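Local coordinates for protein acetyl-CoA acetyltransferase (Bacillus anthracis, PDB 3SS6) that probably catalyses the reversible condensation of two acetyl-CoA molecules into acetoacetyl-CoA and free coenzyme A, at residues Gln38-Arg43 against Ser255-Leu260; Lys190-Gly195 against Ser216-Pro221; Asp198-Pro203 against Ile359-Ile364; Gly353-Arg358 against Ala377-Gly382. All coordinates share one frame; numbering follows the deposited sequence.

Interaction 1: Gln38-Arg43 against Ser255-Leu260; sequences QEAVKR and SAVLVL
The carbonyl oxygen of Ala40 is approached from two directions: Val259 reaches it across the contact with its CG2 methyl, at 3.3 Å from Ala40 O, while Arg43 N gives it a weak hydrogen bond from the last turn of the helix. Ala40, a small residue, faces the strand, and the helix lies close to it. Its CB is directed at the strand, where the methyl lies 3.5 Å from Val257 CG1 and 3.9 Å from Val259 CG2. The two valines share nearly one side-chain rotation yet use different branches. Val257 offers CG1, set anti to the backbone N (chi1 175°), whereas Val259 offers CG2, the branch beside its own N. With such a short side chain between them, the axes approach to 7.9 Å, and their N-to-C directions differ by 28°. On the helix itself, Arg43 NE makes a nearly straight hydrogen bond to Glu39 OE2 at 2.9 Å, part of a salt bridge, the oxygen lying in the guanidinium plane and using its anti lone pair; Arg43 NH1 goes on to Asp199 O. Strand 252-262 runs between strands 7-19 and 112-120. Helix 29-43 covers the face bearing Val257 and Val259, while Ala256 and Leu258 point to helix 352-370 and Leu260 packs on helix 93-107.

Interaction 2: Lys190-Gly195 against Ser216-Pro221; sequences KAIESG and SKDEHP
With chi1 at -70°, Ile192 sends CG1 beside its backbone N and leaves CG2 on the other flank, and an extended chi2 carries CD1 outward, so that its two methyls serve different partners. Lys217 answers with a chain folded at both chi2 and chi3 (-73° and -71°), which curls its far end back along the isoleucine. The two side chains slide past each other in opposite directions, with Lys217 CE 3.7 Å from Ile192 CG2. The other methyl, Ile192 CD1, lies 4.0 Å from Pro221 CG, the two side chains crossing at about a right angle, and stands 4.2 Å from Asp218 CB. Just beyond, Gly195 ends helix 174-194 in a Schellman motif with positive phi. The chain then passes through a two-stranded hairpin before returning as the loop 216-221.

A single isoleucine thus collects the ring of Pro221 and the aliphatic parts of two charged residues. Asp218 gives it only a methylene, its OD1 being engaged by Ile17 N and by a salt bridge to Arg14. Lys217 lays both CE and the neighbouring ammonium nitrogen against CG2, and this NZ, 4.0 Å from Ile192 O, would probably be favoured by the negative end of the helix.

Interaction 3: Asp198-Pro203 against Ile359-Ile364; sequences DDQIVP and ITVSLI
Gln200 and Val361 have the nearest pair of CA atoms across the two segments, 7.4 Å apart. The loop segment is helical in phi and psi from Asp198 to Gln200, though without the regular bonds, and turns extended from Ile201 onward. Opposite it, 359-364 is an unbroken piece of helix 352-370. Gln200 stands at the change of conformation and spans the gap alone. Its CG lies in the crowded position between the backbone N and the carbonyl carbon (chi1 75°), and the chain is extended beyond, which brings the amide to the helix surface. At the base, Gln200 CB rests 4.0 Å from Val361 CG1, the branch anti to the valine's N. At the end, Gln200 OE1 comes to 3.2 Å from Ser362 OG.

Water completes the join. One molecule accepts from Gln200 NE2 at 2.9 Å and donates to Ser362 O at 2.7 Å, linking the amide to a helix carbonyl. A second donates to Gln200 OE1 at 2.8 Å; its separation from the serine hydroxyl is too short to be trusted.

The amide's rotation is defined by these partners: Arg14 NE also donates to OE1, while NE2 supplies the proton to the first water. Ser362 OG has its own partner in Arg358 NH1. Buried polar groups are therefore satisfied partly by bound water and partly by Arg14 and Arg358, in a water-bridged contact between a loop of the N-terminal thiolase region and a helix of the C-terminal one.

Interaction 4: Gly353-Arg358 against Ala377-Gly382; sequences GCTGAR and ASLCVG
Van der Waals contact accounts for the meeting of Leu379 with Thr355 and Gly356, and one methyl does the touching. Leu379 takes the less common rotation in which CG sits between the backbone N and the carbonyl carbon (chi1 72°), and with chi2 extended its CD1 rises to the helix. There it lies 3.8 Å from Gly356 CA and equally far from Gly356 N, so the methyl rests directly on the helix backbone. Thr355 flanks it: CG2 of the threonine stands 3.9 Å from Leu379 CD1, the two side chains meeting at a slant.

The polar end of Thr355 is turned to its own helix and the residues leading into it. By turning its methyl toward the leucine, Thr355 keeps OG1 for His350 ND1 and Pro351 O, hydrogen bonds that tie this turn to the residues just before it. Within the helix, Arg358 N bonds to Cys354 O at 2.9 Å.

Helix 352-370 leads by a short connection into strand 374-381, which lies between strands 385-393 and 314-317. Leu379 also touches Met95 of helix 93-107, and Ala357 packs on Ile98 of that helix. This places the contact among the central helices, consistent with the layered thiolase fold.

Following the chain, helix 29-43 waits more than two hundred residues before strand 252-262 returns to close interaction 1. Within that long excursion lies interaction 2, a short closure spanning the hairpin of strands 204-207 and 212-215. Interaction 3 opens between the two halves of interaction 2 and ends only on helix 352-370, so it crosses both earlier closures and ties the N-terminal to the C-terminal thiolase region. Interaction 4, which follows 1 and 2 in series, crosses interaction 3 and shares its helix. Direct packing joins the set: Leu258 meets Val361, Ile201 meets Asp218, Cys354 meets Ser255, and Ile359 meets Ala377.

Interaction 1: Gln38-Arg43 against Ser255-Leu260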
loop_
_atom_site.group_PDB
_atom_site.type_symbol
_atom_site.label_atom_id
_atom_site.label_comp_id
_atom_site.label_asym_id
_atom_site.label_seq_id
_atom_site.Cartn_x
_atom_site.Cartn_y
_atom_site.Cartn_z
ATOM N N GLN A 38 34.559 -1.944 -6.952
ATOM C CA GLN A 38 35.677 -2.854 -6.697
ATOM C C GLN A 38 36.645 -2.962 -7.872
ATOM O O GLN A 38 37.866 -2.875 -7.690
ATOM C CB GLN A 38 35.160 -4.237 -6.295
ATOM C CG GLN A 38 34.463 -4.224 -4.937
ATOM C CD GLN A 38 33.741 -5.526 -4.628
ATOM O OE1 GLN A 38 33.275 -6.217 -5.532
ATOM N NE2 GLN A 38 33.645 -5.864 -3.346
ATOM N N GLU A 39 36.102 -3.129 -9.074
ATOM C CA GLU A 39 36.950 -3.277 -10.254
ATOM C C GLU A 39 37.644 -1.961 -10.582
ATOM O O GLU A 39 38.805 -1.955 -10.982
ATOM C CB GLU A 39 36.141 -3.788 -11.451
ATOM C CG GLU A 39 36.973 -3.979 -12.730
ATOM C CD GLU A 39 38.051 -5.062 -12.612
ATOM O OE1 GLU A 39 37.963 -5.938 -11.723
ATOM O OE2 GLU A 39 38.989 -5.033 -13.440
ATOM N N ALA A 40 36.942 -0.842 -10.402
ATOM C CA ALA A 40 37.565 0.449 -10.670
ATOM C C ALA A 40 38.818 0.638 -9.832
ATOM O O ALA A 40 39.869 1.043 -10.343
ATOM C CB ALA A 40 36.581 1.599 -10.420
ATOM N N VAL A 41 38.700 0.367 -8.536
ATOM C CA VAL A 41 39.830 0.563 -7.643
ATOM C C VAL A 41 40.976 -0.383 -8.031
ATOM O O VAL A 41 42.147 0.012 -8.046
ATOM C CB VAL A 41 39.389 0.407 -6.168
ATOM C CG1 VAL A 41 40.591 0.287 -5.243
ATOM C CG2 VAL A 41 38.497 1.582 -5.759
ATOM N N LYS A 42 40.630 -1.617 -8.381
ATOM C CA LYS A 42 41.633 -2.600 -8.806
ATOM C C LYS A 42 42.426 -2.122 -10.011
ATOM O O LYS A 42 43.625 -2.368 -10.105
ATOM C CB LYS A 42 40.982 -3.946 -9.127
ATOM C CG LYS A 42 40.590 -4.748 -7.898
ATOM C CD LYS A 42 39.778 -5.985 -8.272
ATOM C CE LYS A 42 39.185 -6.641 -7.032
ATOM N NZ LYS A 42 38.206 -7.705 -7.383
ATOM N N ARG A 43 41.756 -1.443 -10.933
ATOM C CA ARG A 43 42.423 -0.933 -12.121
ATOM C C ARG A 43 43.083 0.421 -11.942
ATOM O O ARG A 43 43.947 0.801 -12.735
ATOM C CB ARG A 43 41.427 -0.785 -13.253
ATOM C CG ARG A 43 40.748 -2.052 -13.645
ATOM C CD ARG A 43 39.899 -1.752 -14.847
ATOM N NE ARG A 43 39.190 -2.916 -15.339
ATOM C CZ ARG A 43 38.682 -2.997 -16.563
ATOM N NH1 ARG A 43 38.820 -1.976 -17.406
ATOM N NH2 ARG A 43 38.051 -4.096 -16.940
ATOM N N SER A 255 25.505 0.922 -13.573
ATOM C CA SER A 255 26.407 1.759 -12.784
ATOM C C SER A 255 27.662 2.052 -13.590
ATOM O O SER A 255 27.972 1.348 -14.566
ATOM C CB SER A 255 26.778 1.066 -11.466
ATOM O OG SER A 255 27.438 -0.173 -11.717
ATOM N N ALA A 256 28.372 3.110 -13.207
ATOM C CA ALA A 256 29.600 3.487 -13.905
ATOM C C ALA A 256 30.476 4.301 -12.967
ATOM O O ALA A 256 29.977 5.163 -12.245
ATOM C CB ALA A 256 29.271 4.289 -15.166
ATOM N N VAL A 257 31.780 4.033 -12.980
ATOM C CA VAL A 257 32.672 4.550 -11.946
ATOM C C VAL A 257 34.012 4.934 -12.574
ATOM O O VAL A 257 34.523 4.209 -13.424
ATOM C CB VAL A 257 32.923 3.441 -10.879
ATOM C CG1 VAL A 257 33.932 3.872 -9.867
ATOM C CG2 VAL A 257 31.606 3.070 -10.163
ATOM N N LEU A 258 34.556 6.080 -12.169
ATOM C CA LEU A 258 35.912 6.470 -12.553
ATOM C C LEU A 258 36.768 6.549 -11.296
ATOM O O LEU A 258 36.264 6.846 -10.212
ATOM C CB LEU A 258 35.918 7.851 -13.214
ATOM C CG LEU A 258 35.407 8.035 -14.642
ATOM C CD1 LEU A 258 33.943 7.616 -14.753
ATOM C CD2 LEU A 258 35.589 9.502 -14.996
ATOM N N VAL A 259 38.073 6.312 -11.443
ATOM C CA VAL A 259 39.007 6.638 -10.373
ATOM C C VAL A 259 39.729 7.910 -10.801
ATOM O O VAL A 259 40.299 7.971 -11.900
ATOM C CB VAL A 259 40.042 5.512 -10.118
ATOM C CG1 VAL A 259 41.059 5.957 -9.060
ATOM C CG2 VAL A 259 39.332 4.214 -9.687
ATOM N N LEU A 260 39.669 8.933 -9.953
ATOM C CA LEU A 260 40.304 10.212 -10.244
ATOM C C LEU A 260 41.342 10.513 -9.184
ATOM O O LEU A 260 41.173 10.145 -8.019
ATOM C CB LEU A 260 39.257 11.338 -10.260
ATOM C CG LEU A 260 38.115 11.187 -11.266
ATOM C CD1 LEU A 260 36.864 10.528 -10.623
ATOM C CD2 LEU A 260 37.755 12.545 -11.831
#

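Interaction 2: Lys190-Gly195 against Ser216-Pro221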
loop_
_atom_site.group_PDB
_atom_site.type_symbol
_atom_site.label_atom_id
_atom_site.label_comp_id
_atom_site.label_asym_id
_atom_site.label_seq_id
_atom_site.Cartn_x
_atom_site.Cartn_y
_atom_site.Cartn_z
ATOM N N LYS A 190 26.993 -2.783 -33.556
ATOM C CA LYS A 190 28.287 -2.896 -34.216
ATOM C C LYS A 190 29.428 -2.805 -33.202
ATOM O O LYS A 190 30.356 -3.605 -33.239
ATOM C CB LYS A 190 28.424 -1.819 -35.302
ATOM C CG LYS A 190 29.606 -1.989 -36.248
ATOM C CD LYS A 190 30.915 -1.502 -35.646
ATOM C CE LYS A 190 31.997 -1.417 -36.727
ATOM N NZ LYS A 190 33.332 -1.828 -36.214
ATOM N N ALA A 191 29.353 -1.837 -32.292
ATOM C CA ALA A 191 30.392 -1.690 -31.276
ATOM C C ALA A 191 30.476 -2.937 -30.408
ATOM O O ALA A 191 31.563 -3.413 -30.076
ATOM C CB ALA A 191 30.134 -0.464 -30.414
ATOM N N ILE A 192 29.321 -3.461 -30.032
ATOM C CA ILE A 192 29.286 -4.661 -29.215
ATOM C C ILE A 192 29.950 -5.832 -29.941
ATOM O O ILE A 192 30.810 -6.512 -29.378
ATOM C CB ILE A 192 27.851 -5.015 -28.809
ATOM C CG1 ILE A 192 27.328 -3.978 -27.807
ATOM C CG2 ILE A 192 27.806 -6.410 -28.206
ATOM C CD1 ILE A 192 25.827 -4.041 -27.587
ATOM N N GLU A 193 29.556 -6.055 -31.190
ATOM C CA GLU A 193 30.103 -7.151 -31.985
ATOM C C GLU A 193 31.613 -7.007 -32.211
ATOM O O GLU A 193 32.340 -8.003 -32.250
ATOM C CB GLU A 193 29.368 -7.243 -33.326
ATOM C CG GLU A 193 29.934 -8.272 -34.294
ATOM C CD GLU A 193 29.813 -9.704 -33.791
ATOM O OE1 GLU A 193 29.009 -9.960 -32.865
ATOM O OE2 GLU A 193 30.533 -10.577 -34.327
ATOM N N SER A 194 32.076 -5.767 -32.346
ATOM C CA SER A 194 33.482 -5.491 -32.619
ATOM C C SER A 194 34.347 -5.558 -31.362
ATOM O O SER A 194 35.576 -5.502 -31.443
ATOM C CB SER A 194 33.638 -4.124 -33.291
ATOM O OG SER A 194 33.135 -4.146 -34.619
ATOM N N GLY A 195 33.701 -5.670 -30.206
ATOM C CA GLY A 195 34.407 -5.794 -28.942
ATOM C C GLY A 195 34.848 -4.470 -28.343
ATOM O O GLY A 195 35.655 -4.451 -27.409
ATOM N N SER A 216 26.861 -9.684 -18.688
ATOM C CA SER A 216 28.105 -9.137 -19.211
ATOM C C SER A 216 27.941 -8.305 -20.484
ATOM O O SER A 216 28.914 -7.704 -20.944
ATOM C CB SER A 216 29.130 -10.259 -19.430
ATOM O OG SER A 216 28.671 -11.160 -20.418
ATOM N N LYS A 217 26.728 -8.260 -21.039
ATOM C CA LYS A 217 26.489 -7.546 -22.294
ATOM C C LYS A 217 25.266 -6.635 -22.215
ATOM O O LYS A 217 24.223 -7.026 -21.684
ATOM C CB LYS A 217 26.299 -8.531 -23.449
ATOM C CG LYS A 217 27.350 -9.638 -23.500
ATOM C CD LYS A 217 28.706 -9.126 -23.964
ATOM C CE LYS A 217 28.684 -8.780 -25.447
ATOM N NZ LYS A 217 30.035 -8.472 -26.005
ATOM N N ASP A 218 25.401 -5.433 -22.765
ATOM C CA ASP A 218 24.296 -4.474 -22.830
ATOM C C ASP A 218 23.085 -5.129 -23.485
ATOM O O ASP A 218 23.207 -5.752 -24.548
ATOM C CB ASP A 218 24.730 -3.253 -23.648
ATOM C CG ASP A 218 25.870 -2.485 -22.994
ATOM O OD1 ASP A 218 25.740 -2.106 -21.804
ATOM O OD2 ASP A 218 26.894 -2.249 -23.676
ATOM N N GLU A 219 21.912 -5.002 -22.872
ATOM C CA GLU A 219 20.787 -5.756 -23.409
ATOM C C GLU A 219 19.707 -4.906 -24.079
ATOM O O GLU A 219 18.749 -5.455 -24.633
ATOM C CB GLU A 219 20.207 -6.749 -22.383
ATOM C CG GLU A 219 19.677 -6.096 -21.152
ATOM C CD GLU A 219 19.009 -7.056 -20.156
ATOM O OE1 GLU A 219 18.891 -8.284 -20.380
ATOM O OE2 GLU A 219 18.575 -6.551 -19.121
ATOM N N HIS A 220 19.888 -3.584 -24.085
ATOM C CA HIS A 220 18.897 -2.711 -24.723
ATOM C C HIS A 220 18.962 -2.701 -26.259
ATOM O O HIS A 220 17.932 -2.593 -26.911
ATOM C CB HIS A 220 18.965 -1.268 -24.188
ATOM C CG HIS A 220 17.693 -0.502 -24.385
ATOM N ND1 HIS A 220 16.619 -0.619 -23.528
ATOM C CD2 HIS A 220 17.314 0.373 -25.346
ATOM C CE1 HIS A 220 15.637 0.160 -23.945
ATOM N NE2 HIS A 220 16.031 0.773 -25.046
ATOM N N PRO A 221 20.168 -2.779 -26.845
ATOM C CA PRO A 221 20.200 -2.717 -28.311
ATOM C C PRO A 221 19.429 -3.873 -28.940
ATOM O O PRO A 221 19.517 -5.006 -28.451
ATOM C CB PRO A 221 21.691 -2.816 -28.628
ATOM C CG PRO A 221 22.340 -2.128 -27.427
ATOM C CD PRO A 221 21.516 -2.658 -26.258
#

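Interaction 3: Asp198-Pro203 against Ile359-Ile364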
loop_
_atom_site.group_PDB
_atom_site.type_symbol
_atom_site.label_atom_id
_atom_site.label_comp_id
_atom_site.label_asym_id
_atom_site.label_seq_id
_atom_site.Cartn_x
_atom_site.Cartn_y
_atom_site.Cartn_z
ATOM N N ASP A 198 34.395 -4.291 -24.571
ATOM C CA ASP A 198 34.895 -5.403 -23.771
ATOM C C ASP A 198 35.696 -4.947 -22.553
ATOM O O ASP A 198 35.488 -5.439 -21.443
ATOM C CB ASP A 198 35.796 -6.294 -24.637
ATOM C CG ASP A 198 35.020 -7.152 -25.601
ATOM O OD1 ASP A 198 33.784 -7.028 -25.673
ATOM O OD2 ASP A 198 35.660 -7.960 -26.303
ATOM N N ASP A 199 36.618 -4.014 -22.761
ATOM C CA ASP A 199 37.522 -3.564 -21.700
ATOM C C ASP A 199 36.799 -2.792 -20.599
ATOM O O ASP A 199 37.115 -2.925 -19.412
ATOM C CB ASP A 199 38.630 -2.671 -22.271
ATOM C CG ASP A 199 39.620 -3.429 -23.135
ATOM O OD1 ASP A 199 39.856 -4.625 -22.870
ATOM O OD2 ASP A 199 40.168 -2.815 -24.077
ATOM N N GLN A 200 35.838 -1.963 -20.995
ATOM C CA GLN A 200 35.205 -1.069 -20.036
ATOM C C GLN A 200 34.109 -1.722 -19.195
ATOM O O GLN A 200 33.751 -1.192 -18.151
ATOM C CB GLN A 200 34.635 0.165 -20.738
ATOM C CG GLN A 200 33.346 -0.104 -21.529
ATOM C CD GLN A 200 33.012 1.021 -22.488
ATOM O OE1 GLN A 200 31.971 1.671 -22.363
ATOM N NE2 GLN A 200 33.895 1.255 -23.462
ATOM N N ILE A 201 33.586 -2.861 -19.642
ATOM C CA ILE A 201 32.446 -3.486 -18.965
ATOM C C ILE A 201 32.886 -4.437 -17.863
ATOM O O ILE A 201 33.804 -5.250 -18.052
ATOM C CB ILE A 201 31.506 -4.218 -19.958
ATOM C CG1 ILE A 201 30.671 -3.196 -20.738
ATOM C CG2 ILE A 201 30.567 -5.181 -19.218
ATOM C CD1 ILE A 201 29.826 -3.795 -21.862
ATOM N N VAL A 202 32.249 -4.288 -16.706
ATOM C CA VAL A 202 32.438 -5.164 -15.555
ATOM C C VAL A 202 31.206 -6.052 -15.448
ATOM O O VAL A 202 30.102 -5.553 -15.253
ATOM C CB VAL A 202 32.511 -4.328 -14.269
ATOM C CG1 VAL A 202 32.674 -5.212 -13.047
ATOM C CG2 VAL A 202 33.652 -3.304 -14.361
ATOM N N PRO A 203 31.382 -7.371 -15.582
ATOM C CA PRO A 203 30.205 -8.245 -15.498
ATOM C C PRO A 203 29.618 -8.245 -14.095
ATOM O O PRO A 203 30.349 -8.152 -13.104
ATOM C CB PRO A 203 30.766 -9.628 -15.841
ATOM C CG PRO A 203 32.229 -9.524 -15.573
ATOM C CD PRO A 203 32.603 -8.117 -15.921
ATOM N N ILE A 359 28.458 7.858 -20.067
ATOM C CA ILE A 359 28.902 8.422 -21.340
ATOM C C ILE A 359 30.340 8.908 -21.246
ATOM O O ILE A 359 31.053 8.932 -22.252
ATOM C CB ILE A 359 27.956 9.527 -21.895
ATOM C CG1 ILE A 359 27.948 10.777 -21.002
ATOM C CG2 ILE A 359 26.547 8.958 -22.095
ATOM C CD1 ILE A 359 27.105 11.938 -21.577
ATOM N N THR A 360 30.777 9.269 -20.039
ATOM C CA THR A 360 32.167 9.699 -19.848
ATOM C C THR A 360 33.105 8.490 -19.954
ATOM O O THR A 360 34.143 8.548 -20.618
ATOM C CB THR A 360 32.352 10.446 -18.510
ATOM O OG1 THR A 360 31.455 11.572 -18.471
ATOM C CG2 THR A 360 33.792 10.946 -18.359
ATOM N N VAL A 361 32.731 7.395 -19.305
ATOM C CA VAL A 361 33.468 6.133 -19.458
ATOM C C VAL A 361 33.608 5.769 -20.935
ATOM O O VAL A 361 34.706 5.471 -21.422
ATOM C CB VAL A 361 32.762 4.978 -18.710
ATOM C CG1 VAL A 361 33.347 3.613 -19.111
ATOM C CG2 VAL A 361 32.848 5.168 -17.215
ATOM N N SER A 362 32.490 5.776 -21.652
ATOM C CA SER A 362 32.501 5.392 -23.062
ATOM C C SER A 362 33.356 6.319 -23.931
ATOM O O SER A 362 34.114 5.869 -24.810
ATOM C CB SER A 362 31.067 5.320 -23.581
ATOM O OG SER A 362 30.339 4.346 -22.834
ATOM N N LEU A 363 33.236 7.617 -23.684
ATOM C CA LEU A 363 34.032 8.596 -24.405
ATOM C C LEU A 363 35.524 8.359 -24.216
ATOM O O LEU A 363 36.293 8.379 -25.176
ATOM C CB LEU A 363 33.673 10.006 -23.938
ATOM C CG LEU A 363 34.421 11.166 -24.589
ATOM C CD1 LEU A 363 34.202 11.211 -26.101
ATOM C CD2 LEU A 363 33.916 12.457 -23.934
ATOM N N ILE A 364 35.939 8.146 -22.972
ATOM C CA ILE A 364 37.359 7.961 -22.687
ATOM C C ILE A 364 37.934 6.794 -23.474
ATOM O O ILE A 364 38.987 6.910 -24.105
ATOM C CB ILE A 364 37.602 7.739 -21.189
ATOM C CG1 ILE A 364 37.360 9.038 -20.418
ATOM C CG2 ILE A 364 39.018 7.236 -20.956
ATOM C CD1 ILE A 364 37.194 8.846 -18.916
HETATM O O HOH W 1 33.681 3.280 -25.564
HETATM O O HOH W 2 29.850 2.300 -24.018
#

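Interaction 4: Gly353-Arg358 against Ala377-Gly382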
loop_
_atom_site.group_PDB
_atom_site.type_symbol
_atom_site.label_atom_id
_atom_site.label_comp_id
_atom_site.label_asym_id
_atom_site.label_seq_id
_atom_site.Cartn_x
_atom_site.Cartn_y
_atom_site.Cartn_z
ATOM N N GLY A 353 20.660 8.056 -13.175
ATOM C CA GLY A 353 21.698 8.475 -12.250
ATOM C C GLY A 353 23.083 8.162 -12.776
ATOM O O GLY A 353 24.045 8.880 -12.551
ATOM N N CYS A 354 23.163 7.008 -13.412
ATOM C CA CYS A 354 24.368 6.483 -14.037
ATOM C C CYS A 354 24.894 7.196 -15.288
ATOM O O CYS A 354 26.093 7.286 -15.507
ATOM C CB CYS A 354 24.158 4.995 -14.348
ATOM S SG CYS A 354 25.471 4.211 -15.303
ATOM N N THR A 355 23.975 7.661 -16.124
ATOM C CA THR A 355 24.291 8.035 -17.502
ATOM C C THR A 355 25.383 9.087 -17.669
ATOM O O THR A 355 26.206 8.993 -18.589
ATOM C CB THR A 355 23.022 8.456 -18.248
ATOM O OG1 THR A 355 22.191 7.301 -18.406
ATOM C CG2 THR A 355 23.366 9.024 -19.627
ATOM N N GLY A 356 25.382 10.100 -16.808
ATOM C CA GLY A 356 26.383 11.149 -16.922
ATOM C C GLY A 356 27.785 10.619 -16.746
ATOM O O GLY A 356 28.724 11.127 -17.373
ATOM N N ALA A 357 27.925 9.593 -15.901
ATOM C CA ALA A 357 29.206 8.895 -15.744
ATOM C C ALA A 357 29.430 7.874 -16.861
ATOM O O ALA A 357 30.544 7.731 -17.358
ATOM C CB ALA A 357 29.283 8.213 -14.386
ATOM N N ARG A 358 28.370 7.175 -17.255
ATOM C CA ARG A 358 28.453 6.158 -18.314
ATOM C C ARG A 358 28.995 6.719 -19.631
ATOM O O ARG A 358 29.911 6.142 -20.234
ATOM C CB ARG A 358 27.072 5.501 -18.516
ATOM C CG ARG A 358 27.111 4.078 -19.093
ATOM C CD ARG A 358 27.410 4.110 -20.609
ATOM N NE ARG A 358 26.360 4.810 -21.345
ATOM C CZ ARG A 358 26.457 5.154 -22.628
ATOM N NH1 ARG A 358 27.563 4.880 -23.302
ATOM N NH2 ARG A 358 25.445 5.764 -23.239
ATOM N N ALA A 377 31.627 15.523 -23.214
ATOM C CA ALA A 377 30.467 14.733 -22.823
ATOM C C ALA A 377 29.442 15.688 -22.217
ATOM O O ALA A 377 29.775 16.513 -21.370
ATOM C CB ALA A 377 30.850 13.655 -21.822
ATOM N N SER A 378 28.191 15.577 -22.642
ATOM C CA SER A 378 27.189 16.532 -22.187
ATOM C C SER A 378 25.805 15.926 -22.214
ATOM O O SER A 378 25.511 15.074 -23.046
ATOM C CB SER A 378 27.223 17.780 -23.081
ATOM O OG SER A 378 26.308 18.771 -22.637
ATOM N N LEU A 379 24.947 16.370 -21.304
ATOM C CA LEU A 379 23.583 15.855 -21.314
ATOM C C LEU A 379 22.580 16.810 -20.714
ATOM O O LEU A 379 22.943 17.655 -19.906
ATOM C CB LEU A 379 23.521 14.473 -20.649
ATOM C CG LEU A 379 23.667 14.299 -19.141
ATOM C CD1 LEU A 379 23.577 12.811 -18.849
ATOM C CD2 LEU A 379 24.987 14.865 -18.636
ATOM N N CYS A 380 21.322 16.673 -21.140
ATOM C CA CYS A 380 20.226 17.478 -20.627
ATOM C C CYS A 380 19.790 16.875 -19.301
ATOM O O CYS A 380 20.134 15.738 -18.976
ATOM C CB CYS A 380 19.045 17.512 -21.608
ATOM S SG CYS A 380 18.248 15.874 -21.874
ATOM N N VAL A 381 19.037 17.653 -18.539
ATOM C CA VAL A 381 18.660 17.286 -17.180
ATOM C C VAL A 381 17.226 17.717 -16.931
ATOM O O VAL A 381 16.872 18.867 -17.195
ATOM C CB VAL A 381 19.566 18.018 -16.173
ATOM C CG1 VAL A 381 19.176 17.674 -14.737
ATOM C CG2 VAL A 381 21.029 17.695 -16.446
ATOM N N GLY A 382 16.386 16.809 -16.434
ATOM C CA GLY A 382 15.028 17.194 -16.086
ATOM C C GLY A 382 15.085 18.353 -15.107
ATOM O O GLY A 382 15.969 18.400 -14.252
#